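Local coordinates for protein Isomerase/lactonizing enzyme (Agrobacterium fabrum str. C58, PDB 2NQL) that belongs to the mandelate racemase/muconate lactonizing branch of the enolase superfamily and carries a sodium ion in its barrel domain, at residues Ala155-Leu160 with Phe342-Phe347; Phe180-Phe185 with Gln208-Ala213. All coordinates share one frame; numbering follows the deposited sequence. Where two conformers were deposited one is given.

Interaction 1: Ala155-Leu160 with Phe342-Phe347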
loop_
_atom_site.group_PDB
_atom_site.type_symbol
_atom_site.label_atom_id
_atom_site.label_comp_id
_atom_site.label_asym_id
_atom_site.label_seq_id
_atom_site.Cartn_x
_atom_site.Cartn_y
_atom_site.Cartn_z
ATOM N N ALA A 155 -3.771 30.347 -3.167
ATOM C CA ALA A 155 -2.588 29.508 -3.265
ATOM C C ALA A 155 -1.575 29.969 -2.223
ATOM O O ALA A 155 -1.401 31.177 -2.021
ATOM C CB ALA A 155 -2.010 29.608 -4.667
ATOM N N TYR A 156 -0.940 29.025 -1.528
ATOM C CA TYR A 156 0.142 29.369 -0.607
ATOM C C TYR A 156 1.486 28.932 -1.130
ATOM O O TYR A 156 1.604 27.883 -1.781
ATOM C CB TYR A 156 -0.106 28.856 0.815
ATOM C CG TYR A 156 0.100 27.377 1.068
ATOM C CD1 TYR A 156 1.375 26.870 1.398
ATOM C CD2 TYR A 156 -0.968 26.478 0.989
ATOM C CE1 TYR A 156 1.563 25.525 1.652
ATOM C CE2 TYR A 156 -0.782 25.105 1.261
ATOM C CZ TYR A 156 0.477 24.645 1.580
ATOM O OH TYR A 156 0.687 23.313 1.836
ATOM N N VAL A 157 2.498 29.737 -0.827
ATOM C CA VAL A 157 3.862 29.488 -1.273
ATOM C C VAL A 157 4.512 28.368 -0.476
ATOM O O VAL A 157 4.535 28.361 0.764
ATOM C CB VAL A 157 4.742 30.774 -1.191
ATOM C CG1 VAL A 157 6.151 30.502 -1.684
ATOM C CG2 VAL A 157 4.131 31.861 -2.025
ATOM N N SER A 158 5.061 27.415 -1.212
ATOM C CA SER A 158 5.757 26.328 -0.595
ATOM C C SER A 158 7.116 26.246 -1.281
ATOM O O SER A 158 7.228 26.408 -2.507
ATOM C CB SER A 158 4.957 25.051 -0.840
ATOM O OG SER A 158 5.438 23.989 -0.058
ATOM N N GLY A 159 8.151 26.016 -0.490
ATOM C CA GLY A 159 9.485 25.813 -1.055
ATOM C C GLY A 159 10.224 27.122 -0.907
ATOM O O GLY A 159 9.883 28.114 -1.561
ATOM N N LEU A 160 11.226 27.131 -0.035
ATOM C CA LEU A 160 12.143 28.264 0.058
ATOM C C LEU A 160 13.552 27.734 -0.179
ATOM O O LEU A 160 14.300 27.528 0.783
ATOM C CB LEU A 160 12.004 28.963 1.424
ATOM C CG LEU A 160 10.644 29.598 1.783
ATOM C CD1 LEU A 160 10.620 30.021 3.241
ATOM C CD2 LEU A 160 10.267 30.776 0.860
ATOM N N PHE A 342 1.146 25.707 -3.573
ATOM C CA PHE A 342 1.753 26.174 -4.807
ATOM C C PHE A 342 3.281 26.024 -4.737
ATOM O O PHE A 342 3.968 26.663 -3.932
ATOM C CB PHE A 342 1.323 27.637 -5.087
ATOM C CG PHE A 342 2.021 28.287 -6.266
ATOM C CD1 PHE A 342 1.933 27.755 -7.566
ATOM C CD2 PHE A 342 2.737 29.478 -6.084
ATOM C CE1 PHE A 342 2.552 28.392 -8.652
ATOM C CE2 PHE A 342 3.355 30.121 -7.192
ATOM C CZ PHE A 342 3.273 29.570 -8.455
ATOM N N GLN A 343 3.798 25.142 -5.585
ATOM C CA GLN A 343 5.229 24.912 -5.712
ATOM C C GLN A 343 5.734 25.720 -6.886
ATOM O O GLN A 343 5.823 25.209 -8.004
ATOM C CB GLN A 343 5.495 23.426 -5.968
ATOM C CG GLN A 343 5.118 22.513 -4.818
ATOM C CD GLN A 343 6.298 22.198 -3.935
ATOM O OE1 GLN A 343 6.401 22.699 -2.813
ATOM N NE2 GLN A 343 7.209 21.370 -4.440
ATOM N N HIS A 344 6.047 26.987 -6.632
ATOM C CA HIS A 344 6.429 27.918 -7.673
ATOM C C HIS A 344 7.561 27.407 -8.570
ATOM O O HIS A 344 7.504 27.548 -9.785
ATOM C CB HIS A 344 6.779 29.268 -7.033
ATOM C CG HIS A 344 7.815 29.177 -5.950
ATOM N ND1 HIS A 344 9.153 29.415 -6.182
ATOM C CD2 HIS A 344 7.713 28.840 -4.642
ATOM C CE1 HIS A 344 9.828 29.260 -5.056
ATOM N NE2 HIS A 344 8.979 28.909 -4.106
ATOM N N SER A 345 8.546 26.751 -7.953
ATOM C CA SER A 345 9.756 26.290 -8.610
ATOM C C SER A 345 9.488 25.141 -9.566
ATOM O O SER A 345 10.297 24.872 -10.440
ATOM C CB SER A 345 10.699 25.749 -7.543
ATOM O OG SER A 345 11.028 26.739 -6.589
ATOM N N ILE A 346 8.374 24.440 -9.359
ATOM C CA ILE A 346 7.993 23.318 -10.219
ATOM C C ILE A 346 7.031 23.822 -11.302
ATOM O O ILE A 346 7.180 23.512 -12.487
ATOM C CB ILE A 346 7.287 22.189 -9.378
ATOM C CG1 ILE A 346 8.206 21.663 -8.259
ATOM C CG2 ILE A 346 6.809 21.037 -10.292
ATOM C CD1 ILE A 346 9.531 21.045 -8.747
ATOM N N PHE A 347 6.032 24.593 -10.865
ATOM C CA PHE A 347 4.965 25.093 -11.712
ATOM C C PHE A 347 5.486 25.958 -12.855
ATOM O O PHE A 347 5.099 25.757 -14.004
ATOM C CB PHE A 347 3.956 25.870 -10.858
ATOM C CG PHE A 347 2.697 26.284 -11.589
ATOM C CD1 PHE A 347 1.544 25.501 -11.503
ATOM C CD2 PHE A 347 2.655 27.455 -12.358
ATOM C CE1 PHE A 347 0.371 25.864 -12.169
ATOM C CE2 PHE A 347 1.479 27.832 -13.036
ATOM C CZ PHE A 347 0.332 27.048 -12.936
HETATM O O HOH W 1 8.526 25.478 -4.789
#

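Interaction 2: Phe180-Phe185 with Gln208-Ala213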
loop_
_atom_site.group_PDB
_atom_site.type_symbol
_atom_site.label_atom_id
_atom_site.label_comp_id
_atom_site.label_asym_id
_atom_site.label_seq_id
_atom_site.Cartn_x
_atom_site.Cartn_y
_atom_site.Cartn_z
ATOM N N PHE A 180 1.210 37.054 -2.550
ATOM C CA PHE A 180 0.952 35.879 -1.734
ATOM C C PHE A 180 0.943 36.293 -0.273
ATOM O O PHE A 180 1.726 37.147 0.141
ATOM C CB PHE A 180 1.988 34.779 -2.042
ATOM C CG PHE A 180 1.843 34.200 -3.433
ATOM C CD1 PHE A 180 1.197 32.964 -3.634
ATOM C CD2 PHE A 180 2.333 34.884 -4.542
ATOM C CE1 PHE A 180 1.053 32.438 -4.918
ATOM C CE2 PHE A 180 2.185 34.382 -5.838
ATOM C CZ PHE A 180 1.538 33.158 -6.030
ATOM N N ASN A 181 0.022 35.720 0.486
ATOM C CA ASN A 181 -0.162 36.052 1.890
ATOM C C ASN A 181 0.005 34.844 2.806
ATOM O O ASN A 181 -0.075 34.961 4.032
ATOM C CB ASN A 181 -1.548 36.674 2.095
ATOM C CG ASN A 181 -1.704 38.004 1.379
ATOM O OD1 ASN A 181 -2.628 38.187 0.583
ATOM N ND2 ASN A 181 -0.804 38.940 1.662
ATOM N N ALA A 182 0.224 33.681 2.199
ATOM C CA ALA A 182 0.304 32.436 2.935
ATOM C C ALA A 182 1.518 31.621 2.474
ATOM O O ALA A 182 1.856 31.606 1.282
ATOM C CB ALA A 182 -1.012 31.662 2.809
ATOM N N PHE A 183 2.210 31.024 3.446
ATOM C CA PHE A 183 3.564 30.487 3.278
ATOM C C PHE A 183 3.712 29.241 4.132
ATOM O O PHE A 183 3.071 29.114 5.188
ATOM C CB PHE A 183 4.634 31.503 3.745
ATOM C CG PHE A 183 4.550 32.827 3.047
ATOM C CD1 PHE A 183 5.267 33.050 1.866
ATOM C CD2 PHE A 183 3.709 33.836 3.542
ATOM C CE1 PHE A 183 5.175 34.278 1.192
ATOM C CE2 PHE A 183 3.591 35.060 2.865
ATOM C CZ PHE A 183 4.326 35.286 1.704
ATOM N N LYS A 184 4.578 28.331 3.693
ATOM C CA LYS A 184 4.909 27.168 4.509
ATOM C C LYS A 184 6.398 26.907 4.409
ATOM O O LYS A 184 6.980 27.021 3.319
ATOM C CB LYS A 184 4.075 25.937 4.076
ATOM C CG LYS A 184 4.332 24.685 4.922
ATOM C CD LYS A 184 3.425 23.512 4.510
ATOM C CE LYS A 184 3.940 22.800 3.270
ATOM N NZ LYS A 184 2.949 21.789 2.851
ATOM N N PHE A 185 7.015 26.554 5.537
ATOM C CA PHE A 185 8.427 26.187 5.543
ATOM C C PHE A 185 8.619 24.766 6.055
ATOM O O PHE A 185 7.782 24.258 6.811
ATOM C CB PHE A 185 9.264 27.196 6.351
ATOM C CG PHE A 185 9.116 27.058 7.836
ATOM C CD1 PHE A 185 10.007 26.266 8.575
ATOM C CD2 PHE A 185 8.079 27.707 8.509
ATOM C CE1 PHE A 185 9.860 26.129 9.965
ATOM C CE2 PHE A 185 7.919 27.558 9.905
ATOM C CZ PHE A 185 8.817 26.774 10.625
ATOM N N GLN A 208 0.259 39.687 9.726
ATOM C CA GLN A 208 -0.905 39.332 8.920
ATOM C C GLN A 208 -0.683 38.092 8.038
ATOM O O GLN A 208 -1.651 37.443 7.616
ATOM C CB GLN A 208 -1.377 40.533 8.094
ATOM C CG GLN A 208 -1.989 41.656 8.941
ATOM C CD GLN A 208 -2.997 41.143 9.955
ATOM O OE1 GLN A 208 -4.049 40.619 9.588
ATOM N NE2 GLN A 208 -2.672 41.279 11.241
ATOM N N ALA A 209 0.586 37.762 7.780
ATOM C CA ALA A 209 0.952 36.598 6.919
ATOM C C ALA A 209 0.561 35.298 7.593
ATOM O O ALA A 209 0.653 35.186 8.816
ATOM C CB ALA A 209 2.436 36.592 6.654
ATOM N N LYS A 210 0.153 34.302 6.797
ATOM C CA LYS A 210 -0.052 32.933 7.322
ATOM C C LYS A 210 1.235 32.149 7.109
ATOM O O LYS A 210 1.783 32.144 6.004
ATOM C CB LYS A 210 -1.206 32.225 6.594
ATOM C CG LYS A 210 -2.582 32.822 6.824
ATOM C CD LYS A 210 -3.663 31.778 6.662
ATOM C CE LYS A 210 -4.797 32.268 5.815
ATOM N NZ LYS A 210 -5.673 33.191 6.570
ATOM N N ILE A 211 1.753 31.553 8.181
ATOM C CA ILE A 211 3.050 30.855 8.141
ATOM C C ILE A 211 2.876 29.487 8.799
ATOM O O ILE A 211 2.805 29.368 10.019
ATOM C CB ILE A 211 4.192 31.648 8.835
ATOM C CG1 ILE A 211 4.243 33.104 8.329
ATOM C CG2 ILE A 211 5.571 30.972 8.567
ATOM C CD1 ILE A 211 5.218 34.017 9.122
ATOM N N ALA A 212 2.836 28.452 7.968
ATOM C CA ALA A 212 2.733 27.076 8.447
ATOM C C ALA A 212 4.080 26.368 8.536
ATOM O O ALA A 212 5.048 26.722 7.833
ATOM C CB ALA A 212 1.781 26.292 7.525
ATOM N N ALA A 213 4.120 25.336 9.377
ATOM C CA ALA A 213 5.310 24.521 9.554
ATOM C C ALA A 213 5.056 23.092 9.123
ATOM O O ALA A 213 4.187 22.416 9.675
ATOM C CB ALA A 213 5.764 24.537 11.004
HETATM O O HOH W 2 -2.866 36.097 5.104
#

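Interaction 1: Ala155-Leu160 with Phe342-Phe347
His344 makes the straightest bond of this contact: its NE2 donates to Gly159 O over 2.8 Å (168°), with the acceptor in the ring plane and the proton meeting an oxygen lone pair. CG sits in the crowded position between backbone N and carbonyl carbon (chi1 54°), which turns the ring back over Val157 and Gly159; the Val157 and His344 side chains cross obliquely, with Val157 CG1 3.7 Å from His344 CD2. Before the helix, the two backbones pair in parallel at Val157 and Phe342. Phe342 N donates to Tyr156 O at 2.9 Å, and Ser158 N returns a bond to Phe342 O at 3.0 Å. Beside this pair, Ala155 CB rests 3.9 Å from Phe342 CB, while the Phe342 ring, with CG anti to the backbone N, lies with one face under His344 CA. Gln343, the N-cap residue of helix 344-347, bends at chi2 and brings OE1 to 3.2 Å from Ser158 OG, a hydroxyl hydrogen-bonded to Glu341. Farther out, Trp175 of helix 165-177 meets the His344 ring and Phe180 meets that of Phe342. First and last strands of a parallel barrel joined edge to edge are the closure expected of the enolase-superfamily barrel domain.

Interaction 2: Phe180-Phe185 with Gln208-Ala213
Phe183 and Phe185 project from the same face of strand 182-185 as Ile211 and Ala213 do from strand 210-213, but their rings are set differently. Phe183 has CG anti to its carbonyl carbon (chi1 -57°), so the ring runs back toward the strand starts, with Lys210 O at its edge and Ala209 CB 4.2 Å from CE2. Phe185 has CG in the crowded position between backbone N and carbonyl carbon (chi1 75°), and its ring reaches across to the partner strand. Ala213 CA lies over one ring face, Phe185 CZ comes to 3.8 Å from Ala213 CB, and Ile211 CG2 meets the ring edge at CD2, the two side chains crossing obliquely. On the other face, Ala182 CB abuts Lys210 CB at 3.8 Å. Lys184 leaves extended, CG anti to the backbone N and 4.0 Å from Ala212 CB, then bends at chi3 so that NZ reaches Glu240, a sodium ligand, in a salt bridge. Tyr156 OH also bonds this amine, and the nearby carboxylate probably favours its charged form. Four hydrogen bonds alternate between the parallel backbones. Ala212 N to Phe183 O is nearly straight (2.9 Å); Phe183 N approaches Lys210 O from above the carbonyl plane and is more bent (2.8 Å, 132°). Just before the strands begin, water 2 donates to both Asn181 O and Gln208 O. Helix 194-205 completes the right-handed beta-alpha-beta crossover, covering the aromatic face through Leu205 on Phe183 and Leu201 on Phe185, with Gln176 of helix 165-177 beside Phe183. Strand 152-158 flanks 182-186, strand 239-240 flanks 210-214, and Trp237 packs on Ala182, Lys210 and Ala212.

In the fold
After the N-terminal domain with its antiparallel sheet, strand 152-158 opens the barrel, helix 165-177 leads on, and strand 182-186 comes next beside the first. Interaction 2 then closes a short loop through helix 194-205, linking consecutive strands 182-186 and 210-214. The remaining barrel strands follow until 340-342 returns to 152-158 in interaction 1, which closes a loop of 181 intervening residues and holds interaction 2 nested within it. The centres lie about 12 Å apart, and the two contacts touch directly: Val157 N is 2.9 Å from Ala182 O, a probable hydrogen bond. Strand 152-158 is therefore shared between the barrel's closing seam and its first beta-alpha-beta unit.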